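Local atomic coordinates of TTHB210-like domain-containing protein (PDB entry 3VG8), a protein that is of unknown function but is controlled by the sigma-E/anti-sigma-E regulatory system of Thermus thermophilus and assembles into a novel homodecamer. Residues Lys44-Val49 / His94-Leu99; Thr74-Val79 / Leu99-Val104. The protein carries 1 engineered substitution. One frame throughout, in Å; residues are numbered along the deposited sequence.

Contact 1 of 2, residues Lys44-Val49 / His94-Leu99; sequences KVVFMV and HYHIEL
Lys44 opens the pairing with a salt bridge to Glu98, its NZ lying 3.1 Å from OE1 and more weakly reaching OE2. With CG between the backbone N and the carbonyl carbon (chi1 61°), the extended lysine chain leads to a nitrogen that meets OE1 from above the carboxylate plane. Both ends of this buried pair have second partners: NZ bridges to Glu107, and Asn80 ND2 donates to OE1. Val45 then exchanges both backbone bonds with Leu99, and the two CB atoms lie 4.0 Å apart. On the other face Val46 sits in a non-hydrogen-bonded pair with Glu98; its CG2 packs on the glutamate CG and OE2, while CG1 reaches CD2 of His96. Phe47 is bonded twice to Ile97, its N 2.7 Å from Ile97 O, and the edge of its ring touches Leu99 CD1 through CE1 at 4.1 Å. Met48, present as selenomethionine, bends at chi2 (-67°), which sets SE over one face of the His96 ring, 3.3 Å from the centroid and 11° off the normal. A second bend at chi3 places CE 3.3 Å from His96 CE1. At Val49 a further pair of backbone bonds joins Tyr95, whose CB rests 3.9 Å from Val49 CG2, while Tyr95 OH donates to His58 O of the second subunit. The result is a regular antiparallel ladder inside the sheet, which has five strands within this chain. Strand 33-36 flanks 42-50 and strand 78-84 flanks 94-100; Phe47 and Ile97 pack against Val79 and Ile97 of the second subunit, and helix 104-110 supplies Glu107 beside Lys44.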
loop_
_atom_site.group_PDB
_atom_site.type_symbol
_atom_site.label_atom_id
_atom_site.label_comp_id
_atom_site.label_asym_id
_atom_site.label_seq_id
_atom_site.Cartn_x
_atom_site.Cartn_y
_atom_site.Cartn_z
ATOM N N LYS F 44 -8.184 -28.269 -12.702
ATOM C CA LYS F 44 -8.756 -28.931 -11.533
ATOM C C LYS F 44 -9.548 -30.182 -11.840
ATOM O O LYS F 44 -9.973 -30.395 -12.962
ATOM C CB LYS F 44 -9.633 -27.960 -10.734
ATOM C CG LYS F 44 -10.846 -27.372 -11.477
ATOM C CD LYS F 44 -11.612 -26.412 -10.543
ATOM C CE LYS F 44 -12.647 -25.547 -11.247
ATOM N NZ LYS F 44 -13.244 -24.511 -10.326
ATOM N N VAL F 45 -9.726 -30.991 -10.797
ATOM C CA VAL F 45 -10.428 -32.265 -10.817
ATOM C C VAL F 45 -11.657 -32.091 -9.913
ATOM O O VAL F 45 -11.525 -31.832 -8.709
ATOM C CB VAL F 45 -9.495 -33.342 -10.255
ATOM C CG1 VAL F 45 -10.185 -34.681 -10.215
ATOM C CG2 VAL F 45 -8.247 -33.402 -11.119
ATOM N N VAL F 46 -12.849 -32.238 -10.484
ATOM C CA VAL F 46 -14.080 -31.997 -9.733
ATOM C C VAL F 46 -15.006 -33.205 -9.498
ATOM O O VAL F 46 -15.495 -33.796 -10.450
ATOM C CB VAL F 46 -14.902 -30.888 -10.444
ATOM C CG1 VAL F 46 -16.143 -30.537 -9.645
ATOM C CG2 VAL F 46 -14.045 -29.655 -10.653
ATOM N N PHE F 47 -15.225 -33.564 -8.235
ATOM C CA PHE F 47 -16.143 -34.657 -7.886
ATOM C C PHE F 47 -17.505 -34.037 -7.567
ATOM O O PHE F 47 -17.585 -33.020 -6.884
ATOM C CB PHE F 47 -15.651 -35.425 -6.653
ATOM C CG PHE F 47 -14.372 -36.148 -6.875
ATOM C CD1 PHE F 47 -13.156 -35.516 -6.668
ATOM C CD2 PHE F 47 -14.376 -37.452 -7.365
ATOM C CE1 PHE F 47 -11.967 -36.167 -6.950
ATOM C CE2 PHE F 47 -13.192 -38.106 -7.648
ATOM C CZ PHE F 47 -11.987 -37.462 -7.440
HETATM N N MSE F 48 -18.572 -34.650 -8.061
HETATM C CA MSE F 48 -19.933 -34.162 -7.827
HETATM C C MSE F 48 -20.630 -35.078 -6.842
HETATM O O MSE F 48 -20.714 -36.282 -7.092
HETATM C CB MSE F 48 -20.749 -34.210 -9.115
HETATM C CG MSE F 48 -20.233 -33.359 -10.236
HETATM SE SE MSE F 48 -20.425 -31.539 -9.725
HETATM C CE MSE F 48 -22.362 -31.493 -9.481
ATOM N N VAL F 49 -21.128 -34.533 -5.731
ATOM C CA VAL F 49 -21.860 -35.353 -4.768
ATOM C C VAL F 49 -23.143 -34.697 -4.280
ATOM O O VAL F 49 -23.157 -33.516 -3.914
ATOM C CB VAL F 49 -20.999 -35.737 -3.516
ATOM C CG1 VAL F 49 -19.776 -36.532 -3.955
ATOM C CG2 VAL F 49 -20.593 -34.507 -2.744
ATOM N N HIS F 94 -26.137 -30.203 -4.325
ATOM C CA HIS F 94 -24.915 -30.962 -4.561
ATOM C C HIS F 94 -23.717 -30.199 -3.987
ATOM O O HIS F 94 -23.839 -29.054 -3.546
ATOM C CB HIS F 94 -24.657 -31.128 -6.061
ATOM C CG HIS F 94 -25.393 -32.264 -6.684
ATOM N ND1 HIS F 94 -26.762 -32.273 -6.832
ATOM C CD2 HIS F 94 -24.950 -33.443 -7.180
ATOM C CE1 HIS F 94 -27.132 -33.413 -7.391
ATOM N NE2 HIS F 94 -26.053 -34.140 -7.611
ATOM N N TYR F 95 -22.566 -30.863 -3.980
ATOM C CA TYR F 95 -21.325 -30.234 -3.574
ATOM C C TYR F 95 -20.301 -30.624 -4.633
ATOM O O TYR F 95 -20.306 -31.756 -5.164
ATOM C CB TYR F 95 -20.873 -30.668 -2.174
ATOM C CG TYR F 95 -21.051 -29.564 -1.150
ATOM C CD1 TYR F 95 -20.064 -28.583 -0.951
ATOM C CD2 TYR F 95 -22.243 -29.450 -0.436
ATOM C CE1 TYR F 95 -20.278 -27.512 -0.057
ATOM C CE2 TYR F 95 -22.464 -28.410 0.436
ATOM C CZ TYR F 95 -21.483 -27.438 0.627
ATOM O OH TYR F 95 -21.751 -26.395 1.492
ATOM N N HIS F 96 -19.483 -29.651 -5.005
ATOM C CA HIS F 96 -18.435 -29.879 -5.979
ATOM C C HIS F 96 -17.190 -29.984 -5.137
ATOM O O HIS F 96 -16.831 -29.035 -4.464
ATOM C CB HIS F 96 -18.283 -28.681 -6.928
ATOM C CG HIS F 96 -19.361 -28.571 -7.960
ATOM N ND1 HIS F 96 -20.703 -28.591 -7.647
ATOM C CD2 HIS F 96 -19.292 -28.389 -9.301
ATOM C CE1 HIS F 96 -21.415 -28.426 -8.748
ATOM N NE2 HIS F 96 -20.581 -28.302 -9.766
ATOM N N ILE F 97 -16.535 -31.132 -5.146
ATOM C CA ILE F 97 -15.318 -31.263 -4.374
ATOM C C ILE F 97 -14.227 -31.145 -5.428
ATOM O O ILE F 97 -14.091 -31.987 -6.324
ATOM C CB ILE F 97 -15.250 -32.618 -3.653
ATOM C CG1 ILE F 97 -16.550 -32.862 -2.876
ATOM C CG2 ILE F 97 -14.089 -32.622 -2.697
ATOM C CD1 ILE F 97 -16.799 -31.854 -1.787
ATOM N N GLU F 98 -13.451 -30.084 -5.310
ATOM C CA GLU F 98 -12.432 -29.781 -6.285
ATOM C C GLU F 98 -10.986 -29.889 -5.797
ATOM O O GLU F 98 -10.624 -29.359 -4.745
ATOM C CB GLU F 98 -12.680 -28.362 -6.830
ATOM C CG GLU F 98 -14.150 -27.939 -6.896
ATOM C CD GLU F 98 -14.361 -26.656 -7.710
ATOM O OE1 GLU F 98 -13.636 -25.662 -7.485
ATOM O OE2 GLU F 98 -15.262 -26.649 -8.579
ATOM N N LEU F 99 -10.184 -30.593 -6.583
ATOM C CA LEU F 99 -8.753 -30.752 -6.333
ATOM C C LEU F 99 -8.135 -29.790 -7.357
ATOM O O LEU F 99 -8.118 -30.085 -8.547
ATOM C CB LEU F 99 -8.326 -32.195 -6.618
ATOM C CG LEU F 99 -8.476 -33.169 -5.444
ATOM C CD1 LEU F 99 -9.912 -33.173 -4.965
ATOM C CD2 LEU F 99 -8.031 -34.573 -5.862
#

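Contact 2 of 2, residues Thr74-Val79 / Leu99-Val104; sequences TRIDHV and LVLVSV
His78 lays its imidazole against Val100, and the backbones of the two residues are joined by the bond from Val100 N to His78 O, 2.9 Å. From CB the side chain departs with CG between the backbone N and the carbonyl carbon (chi1 63°), and the ring beyond it lies with one face against Val100 CB. ND1 donates to OD1 of the preceding Asp77 at 2.6 Å, meeting the carboxylate on its anti side. CE1 is tightly packed, 2.9 Å from Val102 O at the ring edge and close to Val104 N. NE2, at the far end, touches Val104 CB at 3.7 Å, and CD2 leans on Val100 CG2. The approach of Val100 CB is a CH-pi contact, 3.7 Å from the centroid and displaced toward the rim. The backbone here forms a classic beta bulge: Asp77 N, at 2.9 Å, and, weakly, His78 N both bond to Val100 O. Farther back, Ile76 CD1 meets Leu101 CD2. An alanine in place of His78 would probably leave Asp77 OD1 without its imidazole donor and open a gap between Val100 and Val104. A water donates to the same OD1 and accepts from Val104 N, at the start of helix 104-110, where Ser103 OG caps Gln106 N. Asp77 OD2 forms a salt bridge with Arg69 of the second subunit. One carboxylate thus ties the bulge, the first turn of the helix and the subunit interface together, and its bond to ND1 is likely to fix the rotation of the imidazole.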
loop_
_atom_site.group_PDB
_atom_site.type_symbol
_atom_site.label_atom_id
_atom_site.label_comp_id
_atom_site.label_asym_id
_atom_site.label_seq_id
_atom_site.Cartn_x
_atom_site.Cartn_y
_atom_site.Cartn_z
ATOM N N THR F 74 1.735 -34.683 -10.217
ATOM C CA THR F 74 1.345 -33.292 -10.198
ATOM C C THR F 74 1.267 -32.800 -8.777
ATOM O O THR F 74 1.126 -33.573 -7.839
ATOM C CB THR F 74 -0.045 -33.099 -10.831
ATOM O OG1 THR F 74 -0.392 -31.706 -10.821
ATOM C CG2 THR F 74 -1.098 -33.883 -10.039
ATOM N N ARG F 75 1.370 -31.492 -8.627
ATOM C CA ARG F 75 1.250 -30.887 -7.324
ATOM C C ARG F 75 -0.242 -30.630 -7.159
ATOM O O ARG F 75 -0.963 -30.486 -8.144
ATOM C CB ARG F 75 2.004 -29.556 -7.294
ATOM C CG ARG F 75 3.497 -29.709 -7.462
ATOM C CD ARG F 75 4.198 -28.382 -7.708
ATOM N NE ARG F 75 5.646 -28.543 -7.591
ATOM C CZ ARG F 75 6.543 -27.784 -8.208
ATOM N NH1 ARG F 75 7.836 -28.020 -8.029
ATOM N NH2 ARG F 75 6.151 -26.800 -9.012
ATOM N N ILE F 76 -0.711 -30.616 -5.922
ATOM C CA ILE F 76 -2.097 -30.295 -5.666
ATOM C C ILE F 76 -1.888 -29.016 -4.873
ATOM O O ILE F 76 -1.095 -28.989 -3.935
ATOM C CB ILE F 76 -2.799 -31.362 -4.795
ATOM C CG1 ILE F 76 -2.682 -32.735 -5.458
ATOM C CG2 ILE F 76 -4.281 -31.021 -4.636
ATOM C CD1 ILE F 76 -3.460 -32.860 -6.754
ATOM N N ASP F 77 -2.553 -27.940 -5.258
ATOM C CA ASP F 77 -2.370 -26.694 -4.529
ATOM C C ASP F 77 -3.371 -26.514 -3.384
ATOM O O ASP F 77 -3.005 -26.137 -2.260
ATOM C CB ASP F 77 -2.456 -25.515 -5.498
ATOM C CG ASP F 77 -2.238 -24.188 -4.809
ATOM O OD1 ASP F 77 -3.181 -23.638 -4.203
ATOM O OD2 ASP F 77 -1.110 -23.708 -4.866
ATOM N N HIS F 78 -4.637 -26.780 -3.664
ATOM C CA HIS F 78 -5.656 -26.640 -2.648
ATOM C C HIS F 78 -6.945 -27.341 -3.021
ATOM O O HIS F 78 -7.100 -27.871 -4.124
ATOM C CB HIS F 78 -5.948 -25.157 -2.383
ATOM C CG HIS F 78 -6.490 -24.426 -3.565
ATOM N ND1 HIS F 78 -5.688 -23.977 -4.592
ATOM C CD2 HIS F 78 -7.757 -24.070 -3.890
ATOM C CE1 HIS F 78 -6.437 -23.371 -5.499
ATOM N NE2 HIS F 78 -7.695 -23.415 -5.098
ATOM N N VAL F 79 -7.875 -27.319 -2.082
ATOM C CA VAL F 79 -9.176 -27.939 -2.260
ATOM C C VAL F 79 -10.304 -26.928 -2.069
ATOM O O VAL F 79 -10.186 -25.998 -1.280
ATOM C CB VAL F 79 -9.357 -29.110 -1.252
ATOM C CG1 VAL F 79 -10.798 -29.609 -1.245
ATOM C CG2 VAL F 79 -8.425 -30.236 -1.625
ATOM N N LEU F 99 -10.184 -30.593 -6.583
ATOM C CA LEU F 99 -8.753 -30.752 -6.333
ATOM C C LEU F 99 -8.135 -29.790 -7.357
ATOM O O LEU F 99 -8.118 -30.085 -8.547
ATOM C CB LEU F 99 -8.326 -32.195 -6.618
ATOM C CG LEU F 99 -8.476 -33.169 -5.444
ATOM C CD1 LEU F 99 -9.912 -33.173 -4.965
ATOM C CD2 LEU F 99 -8.031 -34.573 -5.862
ATOM N N VAL F 100 -7.646 -28.646 -6.886
ATOM C CA VAL F 100 -7.103 -27.606 -7.755
ATOM C C VAL F 100 -5.589 -27.681 -7.872
ATOM O O VAL F 100 -4.887 -27.702 -6.891
ATOM C CB VAL F 100 -7.559 -26.204 -7.253
ATOM C CG1 VAL F 100 -7.275 -25.145 -8.319
ATOM C CG2 VAL F 100 -9.070 -26.239 -6.916
ATOM N N LEU F 101 -5.097 -27.711 -9.101
ATOM C CA LEU F 101 -3.680 -27.880 -9.351
ATOM C C LEU F 101 -2.846 -26.612 -9.506
ATOM O O LEU F 101 -1.682 -26.691 -9.887
ATOM C CB LEU F 101 -3.516 -28.792 -10.571
ATOM C CG LEU F 101 -4.608 -29.883 -10.620
ATOM C CD1 LEU F 101 -4.384 -30.776 -11.830
ATOM C CD2 LEU F 101 -4.587 -30.723 -9.336
ATOM N N VAL F 102 -3.454 -25.458 -9.226
ATOM C CA VAL F 102 -2.778 -24.158 -9.269
ATOM C C VAL F 102 -3.340 -23.309 -8.103
ATOM O O VAL F 102 -4.367 -23.651 -7.514
ATOM C CB VAL F 102 -3.051 -23.407 -10.591
ATOM C CG1 VAL F 102 -2.388 -24.115 -11.753
ATOM C CG2 VAL F 102 -4.561 -23.316 -10.822
ATOM N N SER F 103 -2.683 -22.200 -7.788
ATOM C CA SER F 103 -3.126 -21.325 -6.697
ATOM C C SER F 103 -4.558 -20.861 -6.941
ATOM O O SER F 103 -5.014 -20.801 -8.087
ATOM C CB SER F 103 -2.224 -20.089 -6.610
ATOM O OG SER F 103 -2.514 -19.197 -7.684
ATOM N N VAL F 104 -5.245 -20.487 -5.867
ATOM C CA VAL F 104 -6.631 -20.057 -5.984
ATOM C C VAL F 104 -6.762 -18.824 -6.866
ATOM O O VAL F 104 -7.736 -18.690 -7.598
ATOM C CB VAL F 104 -7.275 -19.821 -4.585
ATOM C CG1 VAL F 104 -6.532 -18.713 -3.821
ATOM C CG2 VAL F 104 -8.746 -19.475 -4.750
HETATM O O HOH W 1 -4.133 -21.298 -3.345
#

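Overall arrangement
After strands 20-23 and 33-36 the chain supplies 44-49, then passes through helices 51-55 and 65-71 to 74-79, runs along strand 78-84, turns and returns as 94-100. There contact 1 closes the long loop begun at 44-49, and contact 2, just beyond, closes the hairpin of strands 78-84 and 94-100 at its open end. The two loops cross, since their segments alternate along the chain. Leu99 belongs to both, and the centres lie about 13 Å apart. Strand 94-100 stands between 42-50 and 78-84; past it, contact 2 leads into helix 104-110. Through Val79 the sheet continues into the second subunit, which both contacts touch.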